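Local coordinates for Tat (Twin-arginine translocation) pathway signal sequence containing protein (Mycobacterium tuberculosis, PDB 5IMU) that is of unknown function, a predicted Tat-exported mycobacterial protein whose C-terminal fragment joins an alpha/beta/alpha sandwich with a bound potassium ion to a helix bundle, at residues Arg115-Leu128 against Leu198-Trp212. Sequence-based numbering, arbitrary orientation.
Sequences RSAIPKVDEFGPTL and LIDEQDYLANYHLAW
In the helix bundle, the extended segment 118-122 crosses helix 203-216, where Asn207 holds it by two backbone bonds. Asn207 OD1 accepts Val121 N at 2.7 Å, the donor lying in the carbonyl plane on a lone pair with a nearly straight N-H...O angle of 179°, while ND2 donates to Pro119 O at 3.1 Å, reaching that oxygen from above its carbonyl plane. With CG anti to the backbone N (chi1 -171°), the amide is carried out to the linker, and the two bonds fix its flip. A water donates to OD1 and accepts from Lys120 NZ. Beyond the linker, the Phe124 ring has CZ 3.6 Å from Ala206 CB and CE2 3.7 Å from Leu198 CD1. At the other end, Arg115 CB lies over one face of Tyr208, 4.1 Å from the ring centroid, a CH-pi contact, whereas the guanidinium, its plane 77° from the ring's, turns an edge to Tyr208, with NH1 3.4 Å from CE2. NH1 and NH2 of Arg115 hydrogen-bond to Ile55 O and Pro56 O, and NE forms a salt bridge with Asp111 OD1. Ile118 CD1 packs 3.7 Å from Tyr208 CD1. Phe124, a knob among Leu198, Ala206, Asn207 and Leu210, shows classic helix-bundle packing.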
ATOM      1  N   ARG A 115       8.043  -2.775   2.372  1.00  7.82           N
ATOM      2  CA  ARG A 115       6.900  -3.497   2.915  1.00 10.78           C
ATOM      3  C   ARG A 115       7.289  -4.597   3.899  1.00 10.40           C
ATOM      4  O   ARG A 115       6.401  -5.292   4.403  1.00 12.45           O
ATOM      5  CB  ARG A 115       6.063  -4.096   1.775  1.00 11.61           C
ATOM      6  CG  ARG A 115       5.531  -3.072   0.768  1.00 12.19           C
ATOM      7  CD  ARG A 115       4.775  -3.762  -0.365  1.00 12.17           C
ATOM      8  NE  ARG A 115       4.416  -2.860  -1.459  1.00 10.89           N
ATOM      9  CZ  ARG A 115       3.233  -2.263  -1.582  1.00 10.94           C
ATOM     10  NH1 ARG A 115       2.286  -2.464  -0.675  1.00  8.08           N
ATOM     11  NH2 ARG A 115       2.994  -1.464  -2.615  1.00  9.10           N
ATOM     12  N   SER A 116       8.579  -4.762   4.202  1.00 12.36           N
ATOM     13  CA  SER A 116       9.042  -5.811   5.105  1.00 12.80           C
ATOM     14  C   SER A 116       9.391  -5.297   6.499  1.00 15.30           C
ATOM     15  O   SER A 116       9.935  -6.057   7.306  1.00 16.77           O
ATOM     16  CB  SER A 116      10.262  -6.521   4.516  1.00 15.06           C
ATOM     17  OG  SER A 116       9.943  -7.188   3.310  1.00 19.22           O
ATOM     18  N   ALA A 117       9.096  -4.035   6.805  1.00 14.52           N
ATOM     19  CA  ALA A 117       9.516  -3.442   8.069  1.00 20.27           C
ATOM     20  C   ALA A 117       8.618  -3.815   9.243  1.00 23.83           C
ATOM     21  O   ALA A 117       8.943  -3.463  10.383  1.00 29.22           O
ATOM     22  CB  ALA A 117       9.584  -1.918   7.936  1.00 15.64           C
ATOM     23  N   ILE A 118       7.513  -4.514   9.007  1.00 20.69           N
ATOM     24  CA  ILE A 118       6.570  -4.852  10.070  1.00 15.89           C
ATOM     25  C   ILE A 118       6.962  -6.186  10.691  1.00 22.53           C
ATOM     26  O   ILE A 118       7.199  -7.159   9.960  1.00 19.25           O
ATOM     27  CB  ILE A 118       5.127  -4.904   9.543  1.00 21.26           C
ATOM     28  CG1 ILE A 118       4.752  -3.577   8.884  1.00 23.66           C
ATOM     29  CG2 ILE A 118       4.153  -5.244  10.668  1.00 17.54           C
ATOM     30  CD1 ILE A 118       3.455  -3.628   8.116  1.00 18.76           C
ATOM     31  N   PRO A 119       7.043  -6.279  12.019  1.00 23.78           N
ATOM     32  CA  PRO A 119       7.298  -7.578  12.653  1.00 24.22           C
ATOM     33  C   PRO A 119       6.240  -8.600  12.259  1.00 21.81           C
ATOM     34  O   PRO A 119       5.101  -8.255  11.934  1.00 17.89           O
ATOM     35  CB  PRO A 119       7.241  -7.260  14.152  1.00 26.87           C
ATOM     36  CG  PRO A 119       7.527  -5.797  14.246  1.00 27.40           C
ATOM     37  CD  PRO A 119       6.956  -5.184  13.001  1.00 20.46           C
ATOM     38  N   LYS A 120       6.635  -9.870  12.285  1.00 23.12           N
ATOM     39  CA  LYS A 120       5.714 -10.948  11.955  1.00 24.64           C
ATOM     40  C   LYS A 120       4.514 -10.927  12.894  1.00 28.05           C
ATOM     41  O   LYS A 120       4.667 -10.909  14.119  1.00 24.94           O
ATOM     42  CB  LYS A 120       6.432 -12.295  12.033  1.00 24.71           C
ATOM     43  CG  LYS A 120       5.586 -13.490  11.614  1.00 34.11           C
ATOM     44  CD  LYS A 120       6.445 -14.741  11.473  1.00 51.38           C
ATOM     45  CE  LYS A 120       5.605 -16.008  11.373  1.00 48.89           C
ATOM     46  NZ  LYS A 120       4.574 -15.931  10.302  1.00 40.55           N
ATOM     47  N   VAL A 121       3.316 -10.910  12.305  1.00 22.04           N
ATOM     48  CA  VAL A 121       2.090 -10.942  13.090  1.00 21.44           C
ATOM     49  C   VAL A 121       2.053 -12.214  13.927  1.00 21.65           C
ATOM     50  O   VAL A 121       2.467 -13.291  13.480  1.00 20.85           O
ATOM     51  CB  VAL A 121       0.871 -10.841  12.157  1.00 28.77           C
ATOM     52  CG1 VAL A 121      -0.411 -11.247  12.874  1.00 30.05           C
ATOM     53  CG2 VAL A 121       0.747  -9.431  11.598  1.00 19.43           C
ATOM     54  N   ASP A 122       1.576 -12.088  15.164  1.00 19.46           N
ATOM     55  CA  ASP A 122       1.432 -13.250  16.031  1.00 19.25           C
ATOM     56  C   ASP A 122       0.371 -14.197  15.481  1.00 18.60           C
ATOM     57  O   ASP A 122      -0.714 -13.768  15.076  1.00 16.12           O
ATOM     58  CB  ASP A 122       1.061 -12.817  17.449  1.00 26.27           C
ATOM     59  CG  ASP A 122       0.989 -13.985  18.415  1.00 33.10           C
ATOM     60  OD1 ASP A 122       1.971 -14.753  18.488  1.00 30.11           O
ATOM     61  OD2 ASP A 122      -0.049 -14.140  19.094  1.00 34.01           O
ATOM     62  N   GLU A 123       0.691 -15.492  15.480  1.00 15.60           N
ATOM     63  CA  GLU A 123      -0.183 -16.540  14.955  1.00 19.27           C
ATOM     64  C   GLU A 123      -0.748 -16.145  13.590  1.00 19.29           C
ATOM     65  O   GLU A 123      -1.960 -16.047  13.396  1.00 17.56           O
ATOM     66  CB  GLU A 123      -1.314 -16.861  15.938  1.00 23.00           C
ATOM     67  CG  GLU A 123      -0.856 -17.311  17.317  1.00 27.93           C
ATOM     68  CD  GLU A 123      -0.174 -18.666  17.302  1.00 31.38           C
ATOM     69  OE1 GLU A 123      -0.392 -19.441  16.347  1.00 44.60           O
ATOM     70  OE2 GLU A 123       0.575 -18.960  18.256  1.00 56.05           O
ATOM     71  N   PHE A 124       0.166 -15.909  12.644  1.00 14.61           N
ATOM     72  CA  PHE A 124      -0.220 -15.373  11.341  1.00 15.01           C
ATOM     73  C   PHE A 124      -1.336 -16.189  10.699  1.00 12.66           C
ATOM     74  O   PHE A 124      -2.346 -15.635  10.251  1.00  9.88           O
ATOM     75  CB  PHE A 124       0.994 -15.320  10.411  1.00 18.65           C
ATOM     76  CG  PHE A 124       0.636 -15.078   8.971  1.00 17.44           C
ATOM     77  CD1 PHE A 124       0.404 -13.792   8.509  1.00 14.87           C
ATOM     78  CD2 PHE A 124       0.515 -16.137   8.083  1.00 14.75           C
ATOM     79  CE1 PHE A 124       0.063 -13.565   7.188  1.00 23.55           C
ATOM     80  CE2 PHE A 124       0.173 -15.917   6.761  1.00 19.61           C
ATOM     81  CZ  PHE A 124      -0.051 -14.628   6.313  1.00 21.88           C
ATOM     82  N   GLY A 125      -1.162 -17.507  10.639  1.00 10.69           N
ATOM     83  CA  GLY A 125      -2.104 -18.386   9.986  1.00 12.51           C
ATOM     84  C   GLY A 125      -3.495 -18.352  10.590  1.00 14.19           C
ATOM     85  O   GLY A 125      -4.480 -18.039   9.912  1.00 12.28           O
ATOM     86  N   PRO A 126      -3.608 -18.703  11.875  1.00 15.28           N
ATOM     87  CA  PRO A 126      -4.917 -18.608  12.543  1.00 13.60           C
ATOM     88  C   PRO A 126      -5.523 -17.217  12.495  1.00 13.63           C
ATOM     89  O   PRO A 126      -6.751 -17.091  12.402  1.00 13.05           O
ATOM     90  CB  PRO A 126      -4.601 -19.036  13.983  1.00 15.87           C
ATOM     91  CG  PRO A 126      -3.436 -19.955  13.844  1.00 17.12           C
ATOM     92  CD  PRO A 126      -2.611 -19.397  12.712  1.00 21.12           C
ATOM     93  N   THR A 127      -4.698 -16.170  12.554  1.00 12.38           N
ATOM     94  CA  THR A 127      -5.219 -14.807  12.489  1.00 13.72           C
ATOM     95  C   THR A 127      -5.911 -14.545  11.156  1.00  9.15           C
ATOM     96  O   THR A 127      -6.994 -13.948  11.117  1.00 11.58           O
ATOM     97  CB  THR A 127      -4.085 -13.801  12.709  1.00 14.21           C
ATOM     98  OG1 THR A 127      -3.542 -13.964  14.026  1.00 14.90           O
ATOM     99  CG2 THR A 127      -4.587 -12.375  12.549  1.00 14.19           C
ATOM    100  N   LEU A 128      -5.300 -14.983  10.052  1.00 11.36           N
ATOM    101  CA  LEU A 128      -5.906 -14.772   8.740  1.00 13.61           C
ATOM    102  C   LEU A 128      -7.201 -15.563   8.600  1.00 11.35           C
ATOM    103  O   LEU A 128      -8.192 -15.051   8.067  1.00  8.86           O
ATOM    104  CB  LEU A 128      -4.914 -15.151   7.635  1.00 10.92           C
ATOM    105  CG  LEU A 128      -5.238 -14.861   6.162  1.00 14.03           C
ATOM    106  CD1 LEU A 128      -3.947 -14.786   5.362  1.00 20.08           C
ATOM    107  CD2 LEU A 128      -6.163 -15.907   5.544  1.00 18.87           C
ATOM    108  N   LEU A 198       0.292 -14.846  -0.255  1.00 12.03           N
ATOM    109  CA  LEU A 198       0.553 -16.133   0.379  1.00 11.39           C
ATOM    110  C   LEU A 198       0.729 -17.234  -0.662  1.00 13.33           C
ATOM    111  O   LEU A 198       1.706 -17.993  -0.621  1.00 15.67           O
ATOM    112  CB  LEU A 198      -0.584 -16.465   1.347  1.00 17.25           C
ATOM    113  CG  LEU A 198      -0.290 -17.305   2.592  1.00 26.01           C
ATOM    114  CD1 LEU A 198       0.965 -16.820   3.297  1.00 20.28           C
ATOM    115  CD2 LEU A 198      -1.482 -17.254   3.537  1.00 18.56           C
ATOM    116  N   ILE A 199      -0.202 -17.338  -1.616  1.00  9.46           N
ATOM    117  CA  ILE A 199      -0.080 -18.391  -2.619  1.00 14.29           C
ATOM    118  C   ILE A 199       1.091 -18.134  -3.561  1.00 13.15           C
ATOM    119  O   ILE A 199       1.563 -19.068  -4.219  1.00 15.47           O
ATOM    120  CB  ILE A 199      -1.391 -18.576  -3.414  1.00 14.80           C
ATOM    121  CG1 ILE A 199      -1.705 -17.355  -4.280  1.00 14.90           C
ATOM    122  CG2 ILE A 199      -2.553 -18.886  -2.479  1.00 13.37           C
ATOM    123  CD1 ILE A 199      -2.872 -17.583  -5.227  1.00 14.26           C
ATOM    124  N   ASP A 200       1.587 -16.900  -3.629  1.00 11.73           N
ATOM    125  CA  ASP A 200       2.786 -16.579  -4.395  1.00 14.67           C
ATOM    126  C   ASP A 200       4.074 -16.766  -3.601  1.00 17.07           C
ATOM    127  O   ASP A 200       5.145 -16.413  -4.105  1.00 14.05           O
ATOM    128  CB  ASP A 200       2.726 -15.135  -4.908  1.00  9.84           C
ATOM    129  CG  ASP A 200       1.766 -14.961  -6.064  1.00 14.59           C
ATOM    130  OD1 ASP A 200       1.386 -15.975  -6.689  1.00 16.30           O
ATOM    131  OD2 ASP A 200       1.402 -13.804  -6.364  1.00 14.76           O
ATOM    132  N   GLU A 201       3.992 -17.292  -2.378  1.00 15.74           N
ATOM    133  CA  GLU A 201       5.154 -17.502  -1.510  1.00 16.36           C
ATOM    134  C   GLU A 201       5.838 -16.193  -1.128  1.00 18.70           C
ATOM    135  O   GLU A 201       7.049 -16.160  -0.893  1.00 19.38           O
ATOM    136  CB  GLU A 201       6.172 -18.455  -2.142  1.00 23.19           C
ATOM    137  CG  GLU A 201       5.780 -19.915  -2.114  1.00 27.16           C
ATOM    138  CD  GLU A 201       6.890 -20.813  -2.623  1.00 42.62           C
ATOM    139  OE1 GLU A 201       6.600 -21.721  -3.430  1.00 38.60           O
ATOM    140  OE2 GLU A 201       8.056 -20.604  -2.223  1.00 33.97           O
ATOM    141  N   GLN A 202       5.082 -15.102  -1.060  1.00 10.46           N
ATOM    142  CA  GLN A 202       5.615 -13.833  -0.569  1.00 15.05           C
ATOM    143  C   GLN A 202       5.045 -13.562   0.824  1.00 14.99           C
ATOM    144  O   GLN A 202       4.263 -12.640   1.055  1.00 12.04           O
ATOM    145  CB  GLN A 202       5.306 -12.711  -1.559  1.00 15.57           C
ATOM    146  CG  GLN A 202       6.154 -12.780  -2.829  1.00 13.74           C
ATOM    147  CD  GLN A 202       5.790 -11.717  -3.846  1.00 17.76           C
ATOM    148  OE1 GLN A 202       4.620 -11.538  -4.180  1.00 16.18           O
ATOM    149  NE2 GLN A 202       6.795 -11.003  -4.345  1.00 17.92           N
ATOM    150  N   ASP A 203       5.478 -14.411   1.762  1.00 16.32           N
ATOM    151  CA  ASP A 203       4.916 -14.412   3.111  1.00 15.94           C
ATOM    152  C   ASP A 203       5.092 -13.071   3.811  1.00 18.85           C
ATOM    153  O   ASP A 203       4.239 -12.678   4.617  1.00 13.60           O
ATOM    154  CB  ASP A 203       5.551 -15.527   3.944  1.00 24.64           C
ATOM    155  CG  ASP A 203       5.038 -16.900   3.565  1.00 30.19           C
ATOM    156  OD1 ASP A 203       4.684 -17.104   2.385  1.00 28.16           O
ATOM    157  OD2 ASP A 203       4.980 -17.777   4.453  1.00 36.79           O
ATOM    158  N   TYR A 204       6.185 -12.359   3.533  1.00 13.20           N
ATOM    159  CA  TYR A 204       6.361 -11.047   4.143  1.00 13.56           C
ATOM    160  C   TYR A 204       5.346 -10.043   3.612  1.00 13.15           C
ATOM    161  O   TYR A 204       4.953  -9.122   4.336  1.00 13.76           O
ATOM    162  CB  TYR A 204       7.784 -10.539   3.913  1.00 16.53           C
ATOM    163  CG  TYR A 204       8.100 -10.250   2.467  1.00 12.21           C
ATOM    164  CD1 TYR A 204       8.561 -11.254   1.629  1.00 22.62           C
ATOM    165  CD2 TYR A 204       7.938  -8.978   1.939  1.00 12.75           C
ATOM    166  CE1 TYR A 204       8.852 -10.999   0.307  1.00 18.62           C
ATOM    167  CE2 TYR A 204       8.229  -8.713   0.617  1.00 26.95           C
ATOM    168  CZ  TYR A 204       8.684  -9.729  -0.195  1.00 21.13           C
ATOM    169  OH  TYR A 204       8.975  -9.475  -1.515  1.00 29.15           O
ATOM    170  N   LEU A 205       4.911 -10.201   2.358  1.00 15.05           N
ATOM    171  CA  LEU A 205       3.857  -9.338   1.832  1.00 12.17           C
ATOM    172  C   LEU A 205       2.508  -9.676   2.449  1.00 14.57           C
ATOM    173  O   LEU A 205       1.736  -8.775   2.799  1.00 16.05           O
ATOM    174  CB  LEU A 205       3.782  -9.450   0.312  1.00 14.05           C
ATOM    175  CG  LEU A 205       4.895  -8.806  -0.510  1.00 22.48           C
ATOM    176  CD1 LEU A 205       4.544  -8.892  -1.979  1.00 20.41           C
ATOM    177  CD2 LEU A 205       5.095  -7.362  -0.088  1.00 29.34           C
ATOM    178  N   ALA A 206       2.195 -10.971   2.570  1.00 11.67           N
ATOM    179  CA  ALA A 206       0.978 -11.380   3.261  1.00 14.91           C
ATOM    180  C   ALA A 206       0.947 -10.824   4.677  1.00 12.92           C
ATOM    181  O   ALA A 206      -0.101 -10.381   5.160  1.00 11.65           O
ATOM    182  CB  ALA A 206       0.872 -12.906   3.281  1.00 13.59           C
ATOM    183  N   ASN A 207       2.099 -10.826   5.349  1.00 11.78           N
ATOM    184  CA  ASN A 207       2.200 -10.231   6.676  1.00 13.89           C
ATOM    185  C   ASN A 207       1.886  -8.739   6.632  1.00 15.53           C
ATOM    186  O   ASN A 207       1.127  -8.226   7.464  1.00 11.04           O
ATOM    187  CB  ASN A 207       3.599 -10.482   7.242  1.00 14.49           C
ATOM    188  CG  ASN A 207       3.716 -10.097   8.699  1.00 16.93           C
ATOM    189  OD1 ASN A 207       3.176 -10.770   9.575  1.00 20.92           O
ATOM    190  ND2 ASN A 207       4.435  -9.012   8.970  1.00 17.25           N
ATOM    191  N   TYR A 208       2.460  -8.027   5.658  1.00 13.65           N
ATOM    192  CA  TYR A 208       2.218  -6.593   5.515  1.00 11.19           C
ATOM    193  C   TYR A 208       0.730  -6.293   5.387  1.00 11.13           C
ATOM    194  O   TYR A 208       0.198  -5.414   6.075  1.00 11.12           O
ATOM    195  CB  TYR A 208       2.991  -6.064   4.301  1.00 11.15           C
ATOM    196  CG  TYR A 208       2.663  -4.646   3.873  1.00 10.32           C
ATOM    197  CD1 TYR A 208       3.363  -3.560   4.392  1.00  9.44           C
ATOM    198  CD2 TYR A 208       1.677  -4.395   2.927  1.00  9.37           C
ATOM    199  CE1 TYR A 208       3.073  -2.264   3.992  1.00  6.87           C
ATOM    200  CE2 TYR A 208       1.379  -3.104   2.524  1.00 10.37           C
ATOM    201  CZ  TYR A 208       2.082  -2.041   3.059  1.00 11.23           C
ATOM    202  OH  TYR A 208       1.792  -0.755   2.660  1.00  9.53           O
ATOM    203  N   HIS A 209       0.037  -7.021   4.510  1.00  9.73           N
ATOM    204  CA  HIS A 209      -1.375  -6.737   4.280  1.00  9.35           C
ATOM    205  C   HIS A 209      -2.229  -7.157   5.471  1.00 12.17           C
ATOM    206  O   HIS A 209      -3.211  -6.485   5.803  1.00 10.38           O
ATOM    207  CB  HIS A 209      -1.846  -7.427   3.001  1.00  8.68           C
ATOM    208  CG  HIS A 209      -1.276  -6.828   1.754  1.00  9.12           C
ATOM    209  ND1 HIS A 209      -1.484  -5.514   1.398  1.00  9.33           N
ATOM    210  CD2 HIS A 209      -0.501  -7.365   0.781  1.00  9.61           C
ATOM    211  CE1 HIS A 209      -0.863  -5.265   0.258  1.00 12.33           C
ATOM    212  NE2 HIS A 209      -0.260  -6.372  -0.137  1.00 11.87           N
ATOM    213  N   LEU A 210      -1.871  -8.263   6.127  1.00 10.10           N
ATOM    214  CA  LEU A 210      -2.630  -8.703   7.295  1.00 12.17           C
ATOM    215  C   LEU A 210      -2.486  -7.720   8.452  1.00 17.31           C
ATOM    216  O   LEU A 210      -3.461  -7.438   9.158  1.00 10.95           O
ATOM    217  CB  LEU A 210      -2.173 -10.097   7.725  1.00 12.09           C
ATOM    218  CG  LEU A 210      -3.225 -11.118   8.171  1.00 26.99           C
ATOM    219  CD1 LEU A 210      -2.689 -11.969   9.317  1.00 15.42           C
ATOM    220  CD2 LEU A 210      -4.550 -10.468   8.547  1.00 18.32           C
ATOM    221  N   ALA A 211      -1.275  -7.202   8.670  1.00 11.11           N
ATOM    222  CA  ALA A 211      -1.074  -6.221   9.733  1.00 13.18           C
ATOM    223  C   ALA A 211      -1.891  -4.962   9.479  1.00 13.86           C
ATOM    224  O   ALA A 211      -2.513  -4.418  10.399  1.00 10.78           O
ATOM    225  CB  ALA A 211       0.412  -5.881   9.861  1.00 12.89           C
ATOM    226  N   TRP A 212      -1.910  -4.489   8.232  1.00 10.87           N
ATOM    227  CA  TRP A 212      -2.693  -3.301   7.914  1.00 10.29           C
ATOM    228  C   TRP A 212      -4.189  -3.573   7.989  1.00 15.05           C
ATOM    229  O   TRP A 212      -4.967  -2.660   8.291  1.00 12.33           O
ATOM    230  CB  TRP A 212      -2.309  -2.775   6.534  1.00  9.70           C
ATOM    231  CG  TRP A 212      -1.152  -1.830   6.589  1.00 13.45           C
ATOM    232  CD1 TRP A 212       0.148  -2.098   6.273  1.00 10.45           C
ATOM    233  CD2 TRP A 212      -1.191  -0.461   7.009  1.00 13.58           C
ATOM    234  NE1 TRP A 212       0.921  -0.974   6.463  1.00 11.25           N
ATOM    235  CE2 TRP A 212       0.120   0.043   6.914  1.00 13.28           C
ATOM    236  CE3 TRP A 212      -2.211   0.387   7.450  1.00 12.51           C
ATOM    237  CZ2 TRP A 212       0.439   1.360   7.245  1.00 17.22           C
ATOM    238  CZ3 TRP A 212      -1.894   1.694   7.779  1.00 14.51           C
ATOM    239  CH2 TRP A 212      -0.581   2.169   7.675  1.00 12.90           C
TER
HETATM  240  O   HOH W   1       3.949 -13.724   9.087  1.00 38.29           O